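Local coordinates for protein Cog5 (Kluyveromyces lactis, PDB 4U6U) that pairs with Cog7 within the conserved oligomeric Golgi complex, a multisubunit tethering complex, and so is likely to take part in tethering vesicles at Golgi membranes before fusion, at residues L106-D117 against R130-L141; S45-E53 against C64-L75. The protein carries 7 engineered substitutions. All coordinates share one frame; numbering follows the deposited sequence.

Contact 1: L106-D117 against R130-L141; sequences LLRYLSTNLTRD and RIVTLIKALYTL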
loop_
_atom_site.group_PDB
_atom_site.type_symbol
_atom_site.label_atom_id
_atom_site.label_comp_id
_atom_site.label_asym_id
_atom_site.label_seq_id
_atom_site.Cartn_x
_atom_site.Cartn_y
_atom_site.Cartn_z
ATOM N N LEU B 106 -3.593 9.702 3.479
ATOM C CA LEU B 106 -4.432 8.507 3.577
ATOM C C LEU B 106 -3.665 7.370 4.237
ATOM O O LEU B 106 -4.213 6.628 5.056
ATOM C CB LEU B 106 -4.919 8.082 2.192
ATOM C CG LEU B 106 -6.249 7.336 2.038
ATOM C CD1 LEU B 106 -6.163 5.909 2.516
ATOM C CD2 LEU B 106 -7.354 8.068 2.782
ATOM N N LEU B 107 -2.406 7.224 3.828
ATOM C CA LEU B 107 -1.489 6.230 4.376
ATOM C C LEU B 107 -1.333 6.408 5.884
ATOM O O LEU B 107 -1.400 5.449 6.668
ATOM C CB LEU B 107 -0.117 6.352 3.707
ATOM C CG LEU B 107 0.297 5.460 2.539
ATOM C CD1 LEU B 107 0.214 4.014 2.940
ATOM C CD2 LEU B 107 -0.569 5.710 1.329
ATOM N N ARG B 108 -1.133 7.662 6.273
ATOM C CA ARG B 108 -0.995 8.020 7.668
ATOM C C ARG B 108 -2.277 7.547 8.345
ATOM O O ARG B 108 -2.226 6.785 9.306
ATOM C CB ARG B 108 -0.789 9.534 7.820
ATOM C CG ARG B 108 -0.153 10.012 9.122
ATOM C CD ARG B 108 -0.119 11.546 9.194
ATOM N NE ARG B 108 0.253 12.175 7.926
ATOM C CZ ARG B 108 -0.565 12.937 7.197
ATOM N NH1 ARG B 108 -1.814 13.160 7.602
ATOM N NH2 ARG B 108 -0.144 13.467 6.050
ATOM N N TYR B 109 -3.424 7.935 7.782
ATOM C CA TYR B 109 -4.711 7.571 8.359
ATOM C C TYR B 109 -4.863 6.067 8.561
ATOM O O TYR B 109 -5.357 5.627 9.602
ATOM C CB TYR B 109 -5.871 8.053 7.492
ATOM C CG TYR B 109 -7.201 7.588 8.052
ATOM C CD1 TYR B 109 -7.792 8.264 9.107
ATOM C CD2 TYR B 109 -7.835 6.444 7.565
ATOM C CE1 TYR B 109 -8.994 7.840 9.643
ATOM C CE2 TYR B 109 -9.038 6.009 8.100
ATOM C CZ TYR B 109 -9.614 6.715 9.142
ATOM O OH TYR B 109 -10.810 6.308 9.696
ATOM N N LEU B 110 -4.448 5.283 7.569
ATOM C CA LEU B 110 -4.668 3.842 7.623
ATOM C C LEU B 110 -3.744 3.167 8.619
ATOM O O LEU B 110 -4.195 2.366 9.439
ATOM C CB LEU B 110 -4.488 3.195 6.255
ATOM C CG LEU B 110 -5.550 3.484 5.189
ATOM C CD1 LEU B 110 -5.208 2.758 3.883
ATOM C CD2 LEU B 110 -6.945 3.119 5.678
ATOM N N SER B 111 -2.452 3.472 8.530
ATOM C CA SER B 111 -1.446 2.807 9.355
ATOM C C SER B 111 -1.608 3.144 10.836
ATOM O O SER B 111 -1.435 2.281 11.695
ATOM C CB SER B 111 -0.039 3.174 8.888
ATOM O OG SER B 111 0.209 4.560 9.030
ATOM N N THR B 112 -1.945 4.392 11.142
ATOM C CA THR B 112 -2.128 4.766 12.536
ATOM C C THR B 112 -3.432 4.179 13.065
ATOM O O THR B 112 -3.534 3.861 14.238
ATOM C CB THR B 112 -2.121 6.299 12.753
ATOM O OG1 THR B 112 -3.311 6.869 12.212
ATOM C CG2 THR B 112 -0.883 6.955 12.120
ATOM N N ASN B 113 -4.438 4.036 12.215
ATOM C CA ASN B 113 -5.683 3.419 12.670
ATOM C C ASN B 113 -5.544 1.903 12.840
ATOM O O ASN B 113 -6.199 1.302 13.688
ATOM C CB ASN B 113 -6.833 3.745 11.713
ATOM C CG ASN B 113 -7.949 4.518 12.390
ATOM O OD1 ASN B 113 -8.876 3.929 12.952
ATOM N ND2 ASN B 113 -7.866 5.846 12.342
ATOM N N LEU B 114 -4.709 1.284 12.014
ATOM C CA LEU B 114 -4.463 -0.150 12.107
ATOM C C LEU B 114 -3.550 -0.472 13.294
ATOM O O LEU B 114 -3.759 -1.457 14.008
ATOM C CB LEU B 114 -3.855 -0.681 10.808
ATOM C CG LEU B 114 -3.419 -2.147 10.815
ATOM C CD1 LEU B 114 -4.613 -3.061 11.050
ATOM C CD2 LEU B 114 -2.702 -2.515 9.521
ATOM N N THR B 115 -2.510 0.337 13.481
ATOM C CA THR B 115 -1.590 0.105 14.589
ATOM C C THR B 115 -2.359 0.194 15.912
ATOM O O THR B 115 -2.297 -0.711 16.742
ATOM C CB THR B 115 -0.386 1.127 14.595
ATOM O OG1 THR B 115 -0.855 2.461 14.363
ATOM C CG2 THR B 115 0.638 0.799 13.525
ATOM N N ARG B 116 -3.132 1.265 16.056
ATOM C CA ARG B 116 -3.944 1.521 17.240
ATOM C C ARG B 116 -4.953 0.420 17.491
ATOM O O ARG B 116 -5.176 0.023 18.636
ATOM C CB ARG B 116 -4.606 2.891 17.107
ATOM C CG ARG B 116 -5.459 3.335 18.262
ATOM C CD ARG B 116 -5.711 4.815 18.107
ATOM N NE ARG B 116 -6.561 5.136 16.971
ATOM C CZ ARG B 116 -6.400 6.227 16.225
ATOM N NH1 ARG B 116 -5.410 7.076 16.498
ATOM N NH2 ARG B 116 -7.210 6.461 15.196
ATOM N N ASP B 117 -5.554 -0.084 16.421
ATOM C CA ASP B 117 -6.565 -1.119 16.561
ATOM C C ASP B 117 -5.916 -2.478 16.880
ATOM O O ASP B 117 -6.577 -3.402 17.325
ATOM C CB ASP B 117 -7.434 -1.189 15.299
ATOM C CG ASP B 117 -8.511 -0.099 15.268
ATOM O OD1 ASP B 117 -8.540 0.755 16.189
ATOM O OD2 ASP B 117 -9.325 -0.087 14.315
ATOM N N ARG B 130 -13.091 -5.641 11.239
ATOM C CA ARG B 130 -12.594 -4.282 11.029
ATOM C C ARG B 130 -11.127 -4.275 10.612
ATOM O O ARG B 130 -10.753 -3.633 9.637
ATOM C CB ARG B 130 -12.771 -3.433 12.293
ATOM C CG ARG B 130 -12.032 -2.099 12.224
ATOM C CD ARG B 130 -12.735 -0.986 12.988
ATOM N NE ARG B 130 -11.931 0.237 13.002
ATOM C CZ ARG B 130 -12.358 1.433 12.599
ATOM N NH1 ARG B 130 -13.604 1.597 12.145
ATOM N NH2 ARG B 130 -11.531 2.473 12.659
ATOM N N ILE B 131 -10.312 -5.017 11.352
ATOM C CA ILE B 131 -8.868 -5.103 11.119
ATOM C C ILE B 131 -8.517 -5.740 9.782
ATOM O O ILE B 131 -7.593 -5.284 9.106
ATOM C CB ILE B 131 -8.177 -5.883 12.268
ATOM C CG1 ILE B 131 -8.194 -5.028 13.541
ATOM C CG2 ILE B 131 -6.744 -6.252 11.909
ATOM C CD1 ILE B 131 -7.675 -5.722 14.747
ATOM N N VAL B 132 -9.249 -6.785 9.401
ATOM C CA VAL B 132 -9.054 -7.404 8.093
ATOM C C VAL B 132 -9.229 -6.362 6.993
ATOM O O VAL B 132 -8.454 -6.329 6.032
ATOM C CB VAL B 132 -10.015 -8.594 7.855
ATOM C CG1 VAL B 132 -9.969 -9.038 6.405
ATOM C CG2 VAL B 132 -9.634 -9.760 8.745
ATOM N N THR B 133 -10.217 -5.484 7.161
ATOM C CA THR B 133 -10.479 -4.445 6.167
ATOM C C THR B 133 -9.278 -3.500 6.074
ATOM O O THR B 133 -8.852 -3.137 4.976
ATOM C CB THR B 133 -11.770 -3.628 6.497
ATOM O OG1 THR B 133 -12.853 -4.517 6.801
ATOM C CG2 THR B 133 -12.166 -2.719 5.328
ATOM N N LEU B 134 -8.726 -3.125 7.227
ATOM C CA LEU B 134 -7.535 -2.282 7.273
ATOM C C LEU B 134 -6.337 -2.934 6.571
ATOM O O LEU B 134 -5.630 -2.277 5.804
ATOM C CB LEU B 134 -7.172 -1.948 8.720
ATOM C CG LEU B 134 -7.815 -0.710 9.351
ATOM C CD1 LEU B 134 -8.070 0.353 8.294
ATOM C CD2 LEU B 134 -9.085 -1.055 10.126
ATOM N N ILE B 135 -6.117 -4.224 6.823
ATOM C CA ILE B 135 -5.004 -4.942 6.191
ATOM C C ILE B 135 -5.113 -4.928 4.674
ATOM O O ILE B 135 -4.178 -4.498 3.991
ATOM C CB ILE B 135 -4.914 -6.420 6.659
ATOM C CG1 ILE B 135 -4.519 -6.486 8.140
ATOM C CG2 ILE B 135 -3.896 -7.193 5.818
ATOM C CD1 ILE B 135 -4.329 -7.895 8.673
ATOM N N LYS B 136 -6.260 -5.374 4.159
ATOM C CA LYS B 136 -6.482 -5.460 2.716
ATOM C C LYS B 136 -6.310 -4.072 2.099
ATOM O O LYS B 136 -5.601 -3.896 1.096
ATOM C CB LYS B 136 -7.882 -6.036 2.398
ATOM C CG LYS B 136 -8.091 -7.495 2.845
ATOM C CD LYS B 136 -9.227 -8.198 2.103
ATOM C CE LYS B 136 -9.377 -9.652 2.566
ATOM N NZ LYS B 136 -10.313 -10.466 1.743
ATOM N N ALA B 137 -6.926 -3.086 2.744
ATOM C CA ALA B 137 -6.913 -1.718 2.252
ATOM C C ALA B 137 -5.495 -1.189 2.089
ATOM O O ALA B 137 -5.087 -0.800 0.984
ATOM C CB ALA B 137 -7.708 -0.819 3.199
ATOM N N LEU B 138 -4.736 -1.245 3.181
ATOM C CA LEU B 138 -3.384 -0.711 3.222
ATOM C C LEU B 138 -2.455 -1.411 2.226
ATOM O O LEU B 138 -1.637 -0.755 1.579
ATOM C CB LEU B 138 -2.830 -0.829 4.641
ATOM C CG LEU B 138 -1.506 -0.139 4.976
ATOM C CD1 LEU B 138 -1.528 1.307 4.507
ATOM C CD2 LEU B 138 -1.252 -0.225 6.463
ATOM N N TYR B 139 -2.589 -2.734 2.093
ATOM C CA TYR B 139 -1.792 -3.498 1.127
ATOM C C TYR B 139 -2.027 -3.031 -0.299
ATOM O O TYR B 139 -1.081 -2.879 -1.075
ATOM C CB TYR B 139 -2.090 -5.002 1.217
ATOM C CG TYR B 139 -1.254 -5.864 0.270
ATOM C CD1 TYR B 139 0.068 -6.184 0.569
ATOM C CD2 TYR B 139 -1.790 -6.371 -0.905
ATOM C CE1 TYR B 139 0.837 -6.968 -0.286
ATOM C CE2 TYR B 139 -1.033 -7.159 -1.759
ATOM C CZ TYR B 139 0.279 -7.456 -1.443
ATOM O OH TYR B 139 1.039 -8.238 -2.285
ATOM N N THR B 140 -3.293 -2.825 -0.641
ATOM C CA THR B 140 -3.650 -2.388 -1.979
ATOM C C THR B 140 -3.031 -1.034 -2.337
ATOM O O THR B 140 -2.484 -0.863 -3.441
ATOM C CB THR B 140 -5.163 -2.316 -2.136
ATOM O OG1 THR B 140 -5.711 -3.639 -2.022
ATOM C CG2 THR B 140 -5.509 -1.745 -3.495
ATOM N N LEU B 141 -3.103 -0.089 -1.397
ATOM C CA LEU B 141 -2.579 1.264 -1.595
ATOM C C LEU B 141 -1.070 1.273 -1.784
ATOM O O LEU B 141 -0.548 1.885 -2.723
ATOM C CB LEU B 141 -2.943 2.157 -0.409
ATOM C CG LEU B 141 -3.350 3.597 -0.723
ATOM C CD1 LEU B 141 -3.762 4.308 0.546
ATOM C CD2 LEU B 141 -2.240 4.362 -1.427
#
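L138 pushes into the groove of helix 106-117 as a knob among L107, L110, S111 and L114. Its CB leads toward that helix, and with CG anti to the backbone N (chi1 -171°) the two methyls part: CD1 lies 3.6 Å from L107 CD1 and also meets L110 CB, whereas CD2 turns to S111 CA and to L114 CD2, 4.1 Å away. L110 returns the knob, seated among L134, A137, L138 and L141; its CD2 faces L134 CD1 and its CD1 faces L141 CD1. This reciprocal knobs-into-holes packing joins two antiparallel helices, inclined at 146° with axes 9.9 Å apart, in an all-helical array within the C-terminal family region of Cog5. L141 closes one end: its CD1 is 3.5 Å from L106 CD1, and its CD2 rests on L107 CD2. Further along, L114 and L134 lie alongside, pointing opposite ways, with L114 CD1 3.6 Å from L134 CB and also touching I131 CG2. The other end is polar. R130 NE donates a nearly straight bond (169°) to D117 OD2 at 2.9 Å; OD2 lies almost in the guanidinium plane and takes the N-H nearly head-on, and the pair is a salt bridge. At the same edge R130 NH2 reaches N113 OD1 at 3.0 Å, a weak, bent bond, the amide and guanidinium planes being turned well away from each other. K123 takes D117 OD1 in a second salt bridge, so both carboxylate oxygens have a cationic partner.

Contact 2: S45-E53 against C64-L75; sequences SQLQMMPLE and CGLKIAALHSQL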
loop_
_atom_site.group_PDB
_atom_site.type_symbol
_atom_site.label_atom_id
_atom_site.label_comp_id
_atom_site.label_asym_id
_atom_site.label_seq_id
_atom_site.Cartn_x
_atom_site.Cartn_y
_atom_site.Cartn_z
ATOM N N SER B 45 -10.064 16.051 -9.704
ATOM C CA SER B 45 -11.103 16.934 -9.217
ATOM C C SER B 45 -11.944 16.203 -8.177
ATOM O O SER B 45 -12.134 16.699 -7.068
ATOM C CB SER B 45 -11.969 17.421 -10.372
ATOM O OG SER B 45 -11.213 18.214 -11.268
ATOM N N GLN B 46 -12.397 15.001 -8.534
ATOM C CA GLN B 46 -13.226 14.157 -7.667
ATOM C C GLN B 46 -12.487 13.736 -6.400
ATOM O O GLN B 46 -13.105 13.446 -5.376
ATOM C CB GLN B 46 -13.680 12.902 -8.418
ATOM C CG GLN B 46 -14.966 12.290 -7.901
ATOM C CD GLN B 46 -16.216 12.899 -8.542
ATOM O OE1 GLN B 46 -16.196 13.365 -9.692
ATOM N NE2 GLN B 46 -17.312 12.904 -7.788
ATOM N N LEU B 47 -11.160 13.700 -6.488
ATOM C CA LEU B 47 -10.294 13.355 -5.360
ATOM C C LEU B 47 -10.312 14.463 -4.327
ATOM O O LEU B 47 -10.570 14.222 -3.152
ATOM C CB LEU B 47 -8.860 13.114 -5.824
ATOM C CG LEU B 47 -8.079 11.951 -5.221
ATOM C CD1 LEU B 47 -6.647 12.386 -4.935
ATOM C CD2 LEU B 47 -8.753 11.426 -3.980
ATOM N N GLN B 48 -10.006 15.677 -4.773
ATOM C CA GLN B 48 -9.979 16.836 -3.893
ATOM C C GLN B 48 -11.353 17.196 -3.349
ATOM O O GLN B 48 -11.475 18.084 -2.505
ATOM C CB GLN B 48 -9.434 18.049 -4.637
ATOM C CG GLN B 48 -7.996 17.974 -5.045
ATOM C CD GLN B 48 -7.602 19.180 -5.865
ATOM O OE1 GLN B 48 -8.226 19.474 -6.893
ATOM N NE2 GLN B 48 -6.586 19.907 -5.403
ATOM N N MET B 49 -12.379 16.475 -3.789
ATOM C CA MET B 49 -13.742 16.749 -3.355
ATOM C C MET B 49 -14.146 15.806 -2.221
ATOM O O MET B 49 -15.271 15.862 -1.721
ATOM C CB MET B 49 -14.701 16.617 -4.544
ATOM C CG MET B 49 -15.920 17.518 -4.493
ATOM S SD MET B 49 -16.701 17.710 -6.113
ATOM C CE MET B 49 -16.874 16.002 -6.618
ATOM N N MET B 50 -13.206 14.950 -1.825
ATOM C CA MET B 50 -13.383 14.036 -0.699
ATOM C C MET B 50 -12.387 14.348 0.408
ATOM O O MET B 50 -11.226 13.926 0.348
ATOM C CB MET B 50 -13.228 12.584 -1.141
ATOM C CG MET B 50 -14.450 12.040 -1.841
ATOM S SD MET B 50 -14.170 10.396 -2.497
ATOM C CE MET B 50 -12.816 10.726 -3.616
ATOM N N PRO B 51 -12.845 15.090 1.428
ATOM C CA PRO B 51 -12.019 15.440 2.581
ATOM C C PRO B 51 -12.021 14.253 3.518
ATOM O O PRO B 51 -12.709 13.265 3.244
ATOM C CB PRO B 51 -12.736 16.651 3.192
ATOM C CG PRO B 51 -14.109 16.721 2.491
ATOM C CD PRO B 51 -14.247 15.498 1.630
ATOM N N LEU B 52 -11.274 14.314 4.606
ATOM C CA LEU B 52 -11.319 13.178 5.492
ATOM C C LEU B 52 -11.782 13.568 6.899
ATOM O O LEU B 52 -12.521 14.533 7.114
ATOM C CB LEU B 52 -9.934 12.513 5.517
ATOM C CG LEU B 52 -9.797 11.008 5.775
ATOM C CD1 LEU B 52 -10.833 10.218 4.978
ATOM C CD2 LEU B 52 -8.382 10.551 5.433
ATOM N N GLU B 53 -11.346 12.763 7.844
ATOM C CA GLU B 53 -11.463 13.009 9.253
ATOM C C GLU B 53 -10.266 12.188 9.724
ATOM O O GLU B 53 -10.307 10.958 9.698
ATOM C CB GLU B 53 -12.828 12.539 9.790
ATOM C CG GLU B 53 -13.227 12.994 11.203
ATOM C CD GLU B 53 -13.964 14.307 11.267
ATOM O OE1 GLU B 53 -14.264 14.749 12.404
ATOM O OE2 GLU B 53 -14.259 14.873 10.192
ATOM N N CYS B 64 -15.358 6.817 4.648
ATOM C CA CYS B 64 -14.857 7.850 3.747
ATOM C C CYS B 64 -13.468 7.499 3.245
ATOM O O CYS B 64 -13.129 7.744 2.094
ATOM C CB CYS B 64 -14.825 9.220 4.425
ATOM S SG CYS B 64 -14.146 10.531 3.350
ATOM N N GLY B 65 -12.654 6.942 4.128
ATOM C CA GLY B 65 -11.295 6.583 3.774
ATOM C C GLY B 65 -11.217 5.506 2.711
ATOM O O GLY B 65 -10.332 5.526 1.863
ATOM N N LEU B 66 -12.157 4.573 2.736
ATOM C CA LEU B 66 -12.175 3.509 1.739
ATOM C C LEU B 66 -12.470 4.048 0.334
ATOM O O LEU B 66 -11.934 3.550 -0.662
ATOM C CB LEU B 66 -13.194 2.443 2.128
ATOM C CG LEU B 66 -12.624 1.188 2.792
ATOM C CD1 LEU B 66 -11.212 1.407 3.283
ATOM C CD2 LEU B 66 -13.526 0.771 3.932
ATOM N N LYS B 67 -13.333 5.056 0.261
ATOM C CA LYS B 67 -13.665 5.661 -1.014
ATOM C C LYS B 67 -12.428 6.371 -1.575
ATOM O O LYS B 67 -12.132 6.240 -2.763
ATOM C CB LYS B 67 -14.855 6.626 -0.880
ATOM C CG LYS B 67 -16.202 5.939 -0.626
ATOM C CD LYS B 67 -17.364 6.935 -0.615
ATOM C CE LYS B 67 -18.710 6.234 -0.417
ATOM N NZ LYS B 67 -19.879 7.168 -0.434
ATOM N N ILE B 68 -11.706 7.120 -0.741
ATOM C CA ILE B 68 -10.479 7.771 -1.206
ATOM C C ILE B 68 -9.460 6.734 -1.692
ATOM O O ILE B 68 -8.753 6.959 -2.679
ATOM C CB ILE B 68 -9.845 8.666 -0.126
ATOM C CG1 ILE B 68 -10.710 9.907 0.091
ATOM C CG2 ILE B 68 -8.433 9.105 -0.536
ATOM C CD1 ILE B 68 -10.105 10.903 1.057
ATOM N N ALA B 69 -9.379 5.603 -0.997
ATOM C CA ALA B 69 -8.453 4.541 -1.388
ATOM C C ALA B 69 -8.801 3.992 -2.761
ATOM O O ALA B 69 -7.921 3.824 -3.604
ATOM C CB ALA B 69 -8.460 3.426 -0.368
ATOM N N ALA B 70 -10.089 3.722 -2.969
ATOM C CA ALA B 70 -10.596 3.212 -4.240
ATOM C C ALA B 70 -10.278 4.169 -5.396
ATOM O O ALA B 70 -9.953 3.738 -6.510
ATOM C CB ALA B 70 -12.075 2.971 -4.150
ATOM N N LEU B 71 -10.402 5.465 -5.126
ATOM C CA LEU B 71 -10.041 6.498 -6.083
ATOM C C LEU B 71 -8.570 6.353 -6.461
ATOM O O LEU B 71 -8.196 6.508 -7.612
ATOM C CB LEU B 71 -10.305 7.892 -5.504
ATOM C CG LEU B 71 -11.130 8.893 -6.316
ATOM C CD1 LEU B 71 -10.524 9.170 -7.684
ATOM C CD2 LEU B 71 -12.542 8.396 -6.471
ATOM N N HIS B 72 -7.723 6.064 -5.487
ATOM C CA HIS B 72 -6.312 5.872 -5.792
ATOM C C HIS B 72 -6.085 4.641 -6.648
ATOM O O HIS B 72 -5.155 4.599 -7.448
ATOM C CB HIS B 72 -5.489 5.787 -4.511
ATOM C CG HIS B 72 -5.091 7.125 -3.988
ATOM N ND1 HIS B 72 -3.989 7.805 -4.455
ATOM C CD2 HIS B 72 -5.676 7.929 -3.068
ATOM C CE1 HIS B 72 -3.901 8.965 -3.829
ATOM N NE2 HIS B 72 -4.913 9.066 -2.983
ATOM N N SER B 73 -6.946 3.647 -6.489
ATOM C CA SER B 73 -6.845 2.455 -7.302
ATOM C C SER B 73 -7.115 2.819 -8.744
ATOM O O SER B 73 -6.395 2.401 -9.649
ATOM C CB SER B 73 -7.824 1.388 -6.831
ATOM O OG SER B 73 -7.205 0.556 -5.871
ATOM N N GLN B 74 -8.149 3.625 -8.941
ATOM C CA GLN B 74 -8.552 4.061 -10.274
ATOM C C GLN B 74 -7.432 4.851 -10.932
ATOM O O GLN B 74 -7.114 4.642 -12.098
ATOM C CB GLN B 74 -9.828 4.897 -10.201
ATOM C CG GLN B 74 -10.980 4.157 -9.540
ATOM C CD GLN B 74 -11.211 2.772 -10.123
ATOM O OE1 GLN B 74 -11.734 2.623 -11.228
ATOM N NE2 GLN B 74 -10.817 1.744 -9.372
ATOM N N LEU B 75 -6.849 5.769 -10.174
ATOM C CA LEU B 75 -5.738 6.566 -10.650
ATOM C C LEU B 75 -4.631 5.664 -11.214
ATOM O O LEU B 75 -4.179 5.861 -12.341
ATOM C CB LEU B 75 -5.194 7.438 -9.512
ATOM C CG LEU B 75 -5.630 8.906 -9.385
ATOM C CD1 LEU B 75 -6.058 9.456 -10.733
ATOM C CD2 LEU B 75 -6.698 9.137 -8.312
#
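I68 and M50 meet where the chain leaves helix 11-47 through a type I beta turn, L47 to M50, and runs as an extended loop over helix 61-81: a helix-loop-helix connection packed by apolar side chains. M50 CB lies 3.9 Å from I68 CG1. Beyond CB the M50 chain bends at chi3 (-60°), carrying CE to L71 CG at 3.7 Å, while SD passes K67 CB at about a right angle to the lysine chain. I68 divides its branches: CG2, anti to the backbone N, points to L47 CD2, and CD1 reaches L52 CD1 at 4.0 Å. With an alanine here in place of I68, both branches go, which is likely to leave a gap between L47, M50 and L52 and the loop less firmly seated on the helix. L47 CD2 also lies 4.1 Å from L71 CB. Farther along the loop, L52 CD1 sits 3.7 Å from C64 SG and 3.8 Å from G65 N. In the outer shell, helix 92-118 backs the contact: N102 touches L47 and I68, and its OD1 is hydrogen-bonded to H72 NE2, which helps hold the imidazole where L47 CD1 comes within 4.2 Å of H72 NE2.

Overall arrangement
From the N terminus, the long helix 11-47 runs into contact 2, where the chain turns back so that 45-53 lies on 64-75 of the next helix and closes the first loop. Helix 92-118 follows, and contact 1 closes a second loop when 130-141 returns antiparallel to 106-117. The two closures are in series, neither nested nor crossed, with centres about 15 Å apart. They nevertheless share packing: L106 of contact 1 touches both L52 and I68 of contact 2, Y109 meets the E53 backbone, and T140 reaches S73. Helix 61-81 thus touches helices 92-118 and 128-141, joining the end of the long N-terminal helix to the helical body.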